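Local coordinates for protein polyhedrin (PDB 5A99) that assembles into the microcrystalline occlusion bodies, or polyhedra, of an insect cypovirus, which probably protect embedded virus particles outside the host, at residues V115-D120 against V189-R194; L23-Y27 against Y161-M166; S31-L37 against I48-P54. One frame throughout, in Å; residues are numbered along the deposited sequence.

Contact 1 (V115-D120 against V189-R194); sequences VQGDVD and VQRANR
Two charged hydrogen bonds join D118 to R194 end-on: R194 NH2 reaches D118 OD1 at 2.6 Å and R194 NH1 reaches D118 OD2 at 2.9 Å, both near the guanidinium plane. A water ties D118 OD2 (2.5 Å) to R191 NH1 (3.1 Å) and A192 O (2.8 Å); R191 NE bonds P54 O. Between backbones, A192 N donates to D118 O at 2.8 Å and D120 N to Q190 O at 2.9 Å, so V119 faces R191 in a single beta bridge, CA atoms 4.3 Å apart. D118 (phi/psi -81/74) centres an inverse gamma turn, closed by a weak V119 N to G117 O bond of 2.9 Å. The bridge joins the chain just past strand 110-116 of the six-stranded sheet to the run that follows from strand 184-190 of the three-stranded sheet. Q190 NE2 donates to D120 OD2 at 2.8 Å, while Q190 OE1 bonds Y200. Inside, V189 (chi1 p) puts CG1 4.1 Å from V115 CG1 and CG2 3.9 Å from V119 CB; V115 and V119 are both m.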
loop_
_atom_site.group_PDB
_atom_site.type_symbol
_atom_site.label_atom_id
_atom_site.label_comp_id
_atom_site.label_asym_id
_atom_site.label_seq_id
_atom_site.Cartn_x
_atom_site.Cartn_y
_atom_site.Cartn_z
ATOM N N VAL A 115 14.298 10.091 11.487
ATOM C CA VAL A 115 14.931 9.168 10.563
ATOM C C VAL A 115 16.228 8.696 11.208
ATOM O O VAL A 115 16.932 9.467 11.847
ATOM C CB VAL A 115 15.212 9.819 9.195
ATOM C CG1 VAL A 115 13.895 10.187 8.516
ATOM C CG2 VAL A 115 16.110 11.038 9.348
ATOM N N GLN A 116 16.496 7.407 11.079
ATOM C CA GLN A 116 17.650 6.786 11.711
ATOM C C GLN A 116 18.266 5.745 10.794
ATOM O O GLN A 116 17.561 5.046 10.073
ATOM C CB GLN A 116 17.243 6.125 13.028
ATOM C CG GLN A 116 18.390 5.415 13.733
ATOM C CD GLN A 116 17.960 4.752 15.051
ATOM O OE1 GLN A 116 17.203 5.327 15.831
ATOM N NE2 GLN A 116 18.460 3.550 15.304
ATOM N N GLY A 117 19.587 5.642 10.851
ATOM C CA GLY A 117 20.345 4.769 9.981
ATOM C C GLY A 117 21.302 5.598 9.154
ATOM O O GLY A 117 21.461 6.797 9.411
ATOM N N ASP A 118 21.955 4.961 8.181
ATOM C CA ASP A 118 22.843 5.676 7.279
ATOM C C ASP A 118 21.969 6.314 6.219
ATOM O O ASP A 118 21.892 5.845 5.079
ATOM C CB ASP A 118 23.864 4.731 6.634
ATOM C CG ASP A 118 24.871 5.467 5.779
ATOM O OD1 ASP A 118 25.174 6.632 6.106
ATOM O OD2 ASP A 118 25.354 4.886 4.782
ATOM N N VAL A 119 21.276 7.378 6.601
ATOM C CA VAL A 119 20.323 7.973 5.686
ATOM C C VAL A 119 20.983 9.016 4.789
ATOM O O VAL A 119 21.943 9.692 5.175
ATOM C CB VAL A 119 19.118 8.606 6.425
ATOM C CG1 VAL A 119 18.511 7.625 7.396
ATOM C CG2 VAL A 119 19.521 9.848 7.134
ATOM N N ASP A 120 20.447 9.120 3.583
ATOM C CA ASP A 120 20.781 10.179 2.669
ATOM C C ASP A 120 19.982 11.393 3.102
ATOM O O ASP A 120 18.782 11.488 2.846
ATOM C CB ASP A 120 20.393 9.780 1.254
ATOM C CG ASP A 120 20.503 10.923 0.280
ATOM O OD1 ASP A 120 21.165 11.932 0.610
ATOM O OD2 ASP A 120 19.939 10.809 -0.828
ATOM N N VAL A 189 12.586 8.864 2.460
ATOM C CA VAL A 189 13.996 8.876 2.760
ATOM C C VAL A 189 14.616 7.593 2.205
ATOM O O VAL A 189 13.995 6.534 2.255
ATOM C CB VAL A 189 14.249 9.002 4.279
ATOM C CG1 VAL A 189 13.504 7.935 5.058
ATOM C CG2 VAL A 189 15.738 8.948 4.578
ATOM N N GLN A 190 15.832 7.703 1.670
ATOM C CA GLN A 190 16.570 6.538 1.190
ATOM C C GLN A 190 17.882 6.441 1.953
ATOM O O GLN A 190 18.330 7.423 2.575
ATOM C CB GLN A 190 16.847 6.644 -0.323
ATOM C CG GLN A 190 17.777 7.770 -0.696
ATOM C CD GLN A 190 18.211 7.748 -2.161
ATOM O OE1 GLN A 190 17.784 6.897 -2.950
ATOM N NE2 GLN A 190 19.080 8.690 -2.526
ATOM N N ARG A 191 18.512 5.271 1.901
ATOM C CA ARG A 191 19.816 5.118 2.529
ATOM C C ARG A 191 20.835 5.851 1.679
ATOM O O ARG A 191 20.666 5.966 0.461
ATOM C CB ARG A 191 20.224 3.645 2.703
ATOM C CG ARG A 191 20.925 2.999 1.513
ATOM C CD ARG A 191 21.623 1.666 1.889
ATOM N NE ARG A 191 20.897 0.894 2.899
ATOM C CZ ARG A 191 21.285 0.763 4.165
ATOM N NH1 ARG A 191 22.406 1.330 4.593
ATOM N NH2 ARG A 191 20.559 0.066 5.008
ATOM N N ALA A 192 21.887 6.334 2.329
ATOM C CA ALA A 192 22.971 7.030 1.654
ATOM C C ALA A 192 23.697 6.114 0.675
ATOM O O ALA A 192 24.026 4.978 0.995
ATOM C CB ALA A 192 23.960 7.570 2.683
ATOM N N ASN A 193 23.967 6.623 -0.518
ATOM C CA ASN A 193 24.878 5.942 -1.418
ATOM C C ASN A 193 25.904 6.932 -1.962
ATOM O O ASN A 193 25.581 7.811 -2.762
ATOM C CB ASN A 193 24.128 5.243 -2.550
ATOM C CG ASN A 193 25.047 4.376 -3.389
ATOM O OD1 ASN A 193 26.262 4.381 -3.194
ATOM N ND2 ASN A 193 24.472 3.618 -4.316
ATOM N N ARG A 194 27.140 6.788 -1.500
ATOM C CA ARG A 194 28.198 7.733 -1.818
ATOM C C ARG A 194 29.023 7.246 -3.008
ATOM O O ARG A 194 29.898 7.969 -3.505
ATOM C CB ARG A 194 29.103 7.914 -0.607
ATOM C CG ARG A 194 28.347 8.348 0.640
ATOM C CD ARG A 194 29.115 8.042 1.895
ATOM N NE ARG A 194 28.380 8.427 3.101
ATOM C CZ ARG A 194 27.539 7.627 3.754
ATOM N NH1 ARG A 194 27.311 6.388 3.323
ATOM N NH2 ARG A 194 26.922 8.062 4.840
HETATM O O HOH W 1 24.351 3.230 3.139
#

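Contact 2 (L23-Y27 against Y161-M166); sequences LDRQY and YFDREM
L23, towards the C-terminal end of helix 10-25, buries more surface than any other residue of the contact. Its side chain points at the tight turn between strands 157-161 and 164-173, with chi1 at -99°, between wells. L23 CD1 lies 3.6 Å from Y161 CE2 and 3.8 Å from F162 CD2, and L23 CD2 is 3.6 Å from R164 NE. The turn is type I' from Y161 to R164, with F162 (45/48) and D163 (71/3) both at positive phi; R164 N to Y161 O at 3.0 Å and Y161 N to R164 O at 2.9 Å close this two-residue beta hairpin. Next to L23, D24 OD1 stands 3.6 Å from R164 NH2, a salt bridge of charges alone, because the oxygen lies well out of the guanidinium plane. The chain then turns, with Y27 N bonded to D24 O at 3.0 Å. Q26 (chi1 p) points toward M166, Q26 OE1 4.2 Å from M166 SD, and a water accepts from Q26 NE2 at 3.2 Å and donates to E165 O at 2.7 Å. No direct hydrogen bond joins the segments. The helix end rests on the hairpin at the edge of the six-stranded sheet, where the backbone of M166 is hydrogen-bonded to G117, just past strand 110-116, and M141 of the third subunit packs on Y161 and M166.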
loop_
_atom_site.group_PDB
_atom_site.type_symbol
_atom_site.label_atom_id
_atom_site.label_comp_id
_atom_site.label_asym_id
_atom_site.label_seq_id
_atom_site.Cartn_x
_atom_site.Cartn_y
_atom_site.Cartn_z
ATOM N N LEU A 23 28.014 -0.426 15.483
ATOM C CA LEU A 23 28.078 0.991 15.130
ATOM C C LEU A 23 28.123 1.192 13.621
ATOM O O LEU A 23 27.566 2.159 13.100
ATOM C CB LEU A 23 29.322 1.633 15.743
ATOM C CG LEU A 23 29.144 2.431 17.039
ATOM C CD1 LEU A 23 28.241 1.729 18.025
ATOM C CD2 LEU A 23 30.496 2.677 17.667
ATOM N N ASP A 24 28.796 0.280 12.927
ATOM C CA ASP A 24 28.978 0.423 11.491
ATOM C C ASP A 24 27.985 -0.368 10.654
ATOM O O ASP A 24 27.996 -0.246 9.429
ATOM C CB ASP A 24 30.385 0.012 11.069
ATOM C CG ASP A 24 31.428 1.022 11.455
ATOM O OD1 ASP A 24 31.063 2.125 11.939
ATOM O OD2 ASP A 24 32.623 0.699 11.274
ATOM N N ARG A 25 27.133 -1.178 11.292
ATOM C CA ARG A 25 26.178 -2.008 10.541
ATOM C C ARG A 25 25.293 -1.163 9.639
ATOM O O ARG A 25 24.914 -1.592 8.554
ATOM C CB ARG A 25 25.280 -2.816 11.469
ATOM C CG ARG A 25 24.221 -3.687 10.759
ATOM C CD ARG A 25 23.945 -4.970 11.553
ATOM N NE ARG A 25 25.134 -5.839 11.612
ATOM C CZ ARG A 25 25.191 -7.022 12.218
ATOM N NH1 ARG A 25 24.123 -7.524 12.828
ATOM N NH2 ARG A 25 26.326 -7.716 12.208
ATOM N N GLN A 26 24.971 0.038 10.109
ATOM C CA GLN A 26 24.090 0.948 9.375
ATOM C C GLN A 26 24.572 1.221 7.959
ATOM O O GLN A 26 23.776 1.607 7.100
ATOM C CB GLN A 26 23.987 2.286 10.108
ATOM C CG GLN A 26 25.325 3.037 10.206
ATOM C CD GLN A 26 25.179 4.478 10.695
ATOM O OE1 GLN A 26 24.095 4.914 11.076
ATOM N NE2 GLN A 26 26.280 5.216 10.683
ATOM N N TYR A 27 25.881 1.085 7.728
ATOM C CA TYR A 27 26.451 1.299 6.395
ATOM C C TYR A 27 26.205 0.120 5.467
ATOM O O TYR A 27 26.286 0.260 4.255
ATOM C CB TYR A 27 27.950 1.560 6.471
ATOM C CG TYR A 27 28.320 2.856 7.149
ATOM C CD1 TYR A 27 28.068 4.083 6.537
ATOM C CD2 TYR A 27 28.928 2.856 8.397
ATOM C CE1 TYR A 27 28.412 5.280 7.163
ATOM C CE2 TYR A 27 29.277 4.045 9.031
ATOM C CZ TYR A 27 29.015 5.254 8.409
ATOM O OH TYR A 27 29.359 6.436 9.027
ATOM N N TYR A 161 24.942 8.743 19.225
ATOM C CA TYR A 161 25.128 7.459 19.876
ATOM C C TYR A 161 26.611 7.152 19.800
ATOM O O TYR A 161 27.184 7.068 18.707
ATOM C CB TYR A 161 24.296 6.408 19.146
ATOM C CG TYR A 161 24.407 4.987 19.640
ATOM C CD1 TYR A 161 23.929 4.619 20.888
ATOM C CD2 TYR A 161 24.936 3.994 18.827
ATOM C CE1 TYR A 161 24.004 3.306 21.327
ATOM C CE2 TYR A 161 25.017 2.679 19.257
ATOM C CZ TYR A 161 24.548 2.339 20.503
ATOM O OH TYR A 161 24.630 1.024 20.920
ATOM N N PHE A 162 27.227 6.998 20.967
ATOM C CA PHE A 162 28.678 6.937 21.072
ATOM C C PHE A 162 29.296 8.036 20.207
ATOM O O PHE A 162 30.215 7.788 19.424
ATOM C CB PHE A 162 29.209 5.551 20.678
ATOM C CG PHE A 162 28.824 4.461 21.645
ATOM C CD1 PHE A 162 29.504 4.320 22.846
ATOM C CD2 PHE A 162 27.785 3.585 21.354
ATOM C CE1 PHE A 162 29.161 3.332 23.744
ATOM C CE2 PHE A 162 27.430 2.592 22.247
ATOM C CZ PHE A 162 28.120 2.459 23.443
ATOM N N ASP A 163 28.758 9.245 20.352
ATOM C CA ASP A 163 29.285 10.444 19.698
ATOM C C ASP A 163 29.065 10.523 18.189
ATOM O O ASP A 163 29.524 11.468 17.561
ATOM C CB ASP A 163 30.775 10.594 19.989
ATOM C CG ASP A 163 31.068 10.635 21.468
ATOM O OD1 ASP A 163 30.605 11.589 22.130
ATOM O OD2 ASP A 163 31.745 9.708 21.965
ATOM N N ARG A 164 28.375 9.545 17.614
ATOM C CA ARG A 164 28.065 9.554 16.186
ATOM C C ARG A 164 26.637 10.006 15.929
ATOM O O ARG A 164 25.701 9.538 16.570
ATOM C CB ARG A 164 28.264 8.157 15.593
ATOM C CG ARG A 164 29.694 7.651 15.690
ATOM C CD ARG A 164 29.712 6.137 15.871
ATOM N NE ARG A 164 30.981 5.511 15.479
ATOM C CZ ARG A 164 31.366 5.315 14.217
ATOM N NH1 ARG A 164 30.594 5.719 13.213
ATOM N NH2 ARG A 164 32.528 4.720 13.953
ATOM N N GLU A 165 26.472 10.915 14.979
ATOM C CA GLU A 165 25.143 11.297 14.538
ATOM C C GLU A 165 24.546 10.081 13.844
ATOM O O GLU A 165 25.049 9.637 12.816
ATOM C CB GLU A 165 25.201 12.509 13.594
ATOM C CG GLU A 165 25.653 13.803 14.285
ATOM C CD GLU A 165 25.734 14.993 13.344
ATOM O OE1 GLU A 165 25.753 14.772 12.115
ATOM O OE2 GLU A 165 25.784 16.145 13.839
ATOM N N MET A 166 23.490 9.517 14.415
ATOM C CA MET A 166 22.889 8.336 13.818
ATOM C C MET A 166 21.371 8.429 13.642
ATOM O O MET A 166 20.746 7.547 13.036
ATOM C CB MET A 166 23.296 7.096 14.614
ATOM C CG MET A 166 24.822 6.917 14.671
ATOM S SD MET A 166 25.401 5.242 15.004
ATOM C CE MET A 166 23.999 4.601 15.867
HETATM O O HOH W 2 26.799 8.260 11.335
#

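Contact 3 (S31-L37 against I48-P54); sequences SYIYAHL and IIRAQNP
Strands 33-40 and 46-53 form an antiparallel beta hairpin; the axes of the segments 33-37 and 48-53 come within 4.7 Å, their N-to-C directions 161° apart. Three hydrogen-bonded pairs set the register. I33 faces N53 (I33 N to N53 O 3.0 Å, N53 N to I33 O 3.3 Å), A35 faces A51 (A35 N to A51 O 2.9 Å, A51 N to A35 O 2.8 Å), and L37 faces I49 (L37 N to I49 O 2.7 Å, I49 N to L37 O 2.8 Å). Y34-Q52 and H36-R50 are the non-hydrogen-bonded pairs between them, with CA atoms 4.6 and 4.5 Å apart. Beyond the ladder, P54 CA makes a CA-H...O contact of 3.3 Å to S31 O.

One face carries I33, A35, L37, I49, A51 and N53. Here A35 CB meets A51 CB at 4.4 Å and L37 CB meets I49 CB at 4.2 Å, beneath strands 56-61 and 184-190 of the second sheet. The other face carries Y34, H36, R50 and Q52. R50 CG sits 3.7 Å from the H36 ring centroid in a CH-pi contact, and R50 NE bonds Q52 OE1 at 2.7 Å. Y34 (chi1 m) brings CE1 to 3.3 Å from that Q52 OE1. Y32 CE2 lies 4.1 Å from P54 CD. H36 NE2 and R50 NH1 both bond Y232 OH.

The largely apolar face joins sheet to sheet, whereas the polar face serves the trimer: Y34 OH bonds A140 O, R50 NH2 bonds N132 O and Q52 NE2 bonds N133 O, all three acceptors on the third subunit.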
loop_
_atom_site.group_PDB
_atom_site.type_symbol
_atom_site.label_atom_id
_atom_site.label_comp_id
_atom_site.label_asym_id
_atom_site.label_seq_id
_atom_site.Cartn_x
_atom_site.Cartn_y
_atom_site.Cartn_z
ATOM N N SER A 31 21.267 -3.674 6.276
ATOM C CA SER A 31 20.716 -3.182 7.527
ATOM C C SER A 31 19.492 -2.343 7.180
ATOM O O SER A 31 19.109 -2.250 6.018
ATOM C CB SER A 31 21.747 -2.351 8.303
ATOM O OG SER A 31 21.989 -1.100 7.694
ATOM N N TYR A 32 18.892 -1.724 8.183
ATOM C CA TYR A 32 17.685 -0.948 7.958
ATOM C C TYR A 32 17.865 0.563 8.088
ATOM O O TYR A 32 18.724 1.057 8.826
ATOM C CB TYR A 32 16.595 -1.405 8.922
ATOM C CG TYR A 32 15.884 -2.636 8.429
ATOM C CD1 TYR A 32 16.407 -3.893 8.667
ATOM C CD2 TYR A 32 14.708 -2.538 7.705
ATOM C CE1 TYR A 32 15.774 -5.026 8.211
ATOM C CE2 TYR A 32 14.066 -3.656 7.242
ATOM C CZ TYR A 32 14.609 -4.905 7.498
ATOM O OH TYR A 32 13.990 -6.042 7.063
ATOM N N ILE A 33 17.034 1.292 7.358
ATOM C CA ILE A 33 16.813 2.689 7.673
ATOM C C ILE A 33 15.415 2.757 8.259
ATOM O O ILE A 33 14.533 1.944 7.926
ATOM C CB ILE A 33 16.980 3.645 6.463
ATOM C CG1 ILE A 33 16.108 3.210 5.295
ATOM C CG2 ILE A 33 18.431 3.714 6.042
ATOM C CD1 ILE A 33 16.162 4.171 4.111
ATOM N N TYR A 34 15.235 3.709 9.164
ATOM C CA TYR A 34 13.999 3.821 9.922
ATOM C C TYR A 34 13.452 5.231 9.822
ATOM O O TYR A 34 14.201 6.216 9.799
ATOM C CB TYR A 34 14.217 3.445 11.399
ATOM C CG TYR A 34 14.692 2.035 11.596
ATOM C CD1 TYR A 34 13.798 0.973 11.575
ATOM C CD2 TYR A 34 16.037 1.757 11.794
ATOM C CE1 TYR A 34 14.230 -0.318 11.741
ATOM C CE2 TYR A 34 16.475 0.470 11.965
ATOM C CZ TYR A 34 15.567 -0.563 11.951
ATOM O OH TYR A 34 16.008 -1.849 12.121
ATOM N N ALA A 35 12.128 5.298 9.753
ATOM C CA ALA A 35 11.397 6.549 9.752
ATOM C C ALA A 35 10.220 6.423 10.723
ATOM O O ALA A 35 9.323 5.600 10.524
ATOM C CB ALA A 35 10.913 6.876 8.351
ATOM N N HIS A 36 10.243 7.237 11.773
ATOM C CA HIS A 36 9.180 7.243 12.770
ATOM C C HIS A 36 8.352 8.501 12.652
ATOM O O HIS A 36 8.887 9.608 12.634
ATOM C CB HIS A 36 9.754 7.193 14.180
ATOM C CG HIS A 36 10.132 5.820 14.639
ATOM N ND1 HIS A 36 11.407 5.322 14.507
ATOM C CD2 HIS A 36 9.409 4.851 15.253
ATOM C CE1 HIS A 36 11.455 4.099 15.007
ATOM N NE2 HIS A 36 10.253 3.786 15.457
ATOM N N LEU A 37 7.040 8.329 12.586
ATOM C CA LEU A 37 6.143 9.451 12.710
ATOM C C LEU A 37 5.466 9.305 14.066
ATOM O O LEU A 37 4.708 8.359 14.300
ATOM C CB LEU A 37 5.133 9.468 11.563
ATOM C CG LEU A 37 4.090 10.588 11.607
ATOM C CD1 LEU A 37 4.737 11.955 11.765
ATOM C CD2 LEU A 37 3.213 10.540 10.345
ATOM N N ILE A 48 2.580 6.007 17.583
ATOM C CA ILE A 48 3.834 5.832 16.866
ATOM C C ILE A 48 3.595 5.047 15.589
ATOM O O ILE A 48 2.970 3.991 15.593
ATOM C CB ILE A 48 4.886 5.097 17.745
ATOM C CG1 ILE A 48 5.089 5.853 19.057
ATOM C CG2 ILE A 48 6.218 4.941 17.006
ATOM C CD1 ILE A 48 6.170 5.271 19.960
ATOM N N ILE A 49 4.075 5.598 14.485
ATOM C CA ILE A 49 4.050 4.908 13.202
ATOM C C ILE A 49 5.502 4.752 12.779
ATOM O O ILE A 49 6.217 5.743 12.641
ATOM C CB ILE A 49 3.264 5.707 12.150
ATOM C CG1 ILE A 49 1.802 5.863 12.580
ATOM C CG2 ILE A 49 3.304 5.021 10.795
ATOM C CD1 ILE A 49 1.007 6.753 11.682
ATOM N N ARG A 50 5.950 3.510 12.630
ATOM C CA ARG A 50 7.290 3.248 12.132
ATOM C C ARG A 50 7.260 2.616 10.757
ATOM O O ARG A 50 6.637 1.567 10.539
ATOM C CB ARG A 50 8.090 2.335 13.051
ATOM C CG ARG A 50 9.521 2.127 12.556
ATOM C CD ARG A 50 10.327 1.214 13.454
ATOM N NE ARG A 50 10.080 -0.210 13.225
ATOM C CZ ARG A 50 9.744 -1.081 14.176
ATOM N NH1 ARG A 50 9.567 -0.664 15.426
ATOM N NH2 ARG A 50 9.583 -2.374 13.875
ATOM N N ALA A 51 7.974 3.257 9.848
ATOM C CA ALA A 51 8.258 2.687 8.540
ATOM C C ALA A 51 9.717 2.259 8.529
ATOM O O ALA A 51 10.569 2.894 9.162
ATOM C CB ALA A 51 8.011 3.699 7.470
ATOM N N GLN A 52 10.006 1.196 7.803
ATOM C CA GLN A 52 11.370 0.708 7.703
ATOM C C GLN A 52 11.588 -0.066 6.416
ATOM O O GLN A 52 10.665 -0.679 5.867
ATOM C CB GLN A 52 11.708 -0.181 8.902
ATOM C CG GLN A 52 11.019 -1.530 8.892
ATOM C CD GLN A 52 11.196 -2.302 10.197
ATOM O OE1 GLN A 52 11.260 -1.717 11.280
ATOM N NE2 GLN A 52 11.255 -3.629 10.096
ATOM N N ASN A 53 12.833 -0.054 5.959
ATOM C CA ASN A 53 13.201 -0.707 4.726
ATOM C C ASN A 53 14.722 -0.805 4.628
ATOM O O ASN A 53 15.447 0.057 5.146
ATOM C CB ASN A 53 12.637 0.088 3.543
ATOM C CG ASN A 53 12.698 -0.682 2.239
ATOM O OD1 ASN A 53 13.681 -0.599 1.490
ATOM N ND2 ASN A 53 11.646 -1.442 1.958
ATOM N N PRO A 54 15.220 -1.854 3.967
ATOM C CA PRO A 54 16.683 -1.916 3.869
ATOM C C PRO A 54 17.259 -0.833 2.971
ATOM O O PRO A 54 18.453 -0.547 3.071
ATOM C CB PRO A 54 16.955 -3.315 3.293
ATOM C CG PRO A 54 15.649 -3.832 2.812
ATOM C CD PRO A 54 14.547 -2.927 3.219
#

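From the N terminus, helix 10-25 brings in the first half of contact 2, and a short loop leads on to strand 33-40. Contact 3 closes first, a short hairpin loop nested inside the long loop that contact 2 will close. Strand 110-116 next delivers residues 115-120, but their partners come only after 161-166 has completed contact 2, so contacts 1 and 2 cross, whereas contacts 3 and 1 follow in series. The six-stranded sheet runs through all three, and contact 1 adds the tie to the three-stranded sheet. R191 gathers them: R191 NH1 lies 2.9 Å from Q26 O of contact 2, and R191 NE 2.8 Å from P54 O of contact 3.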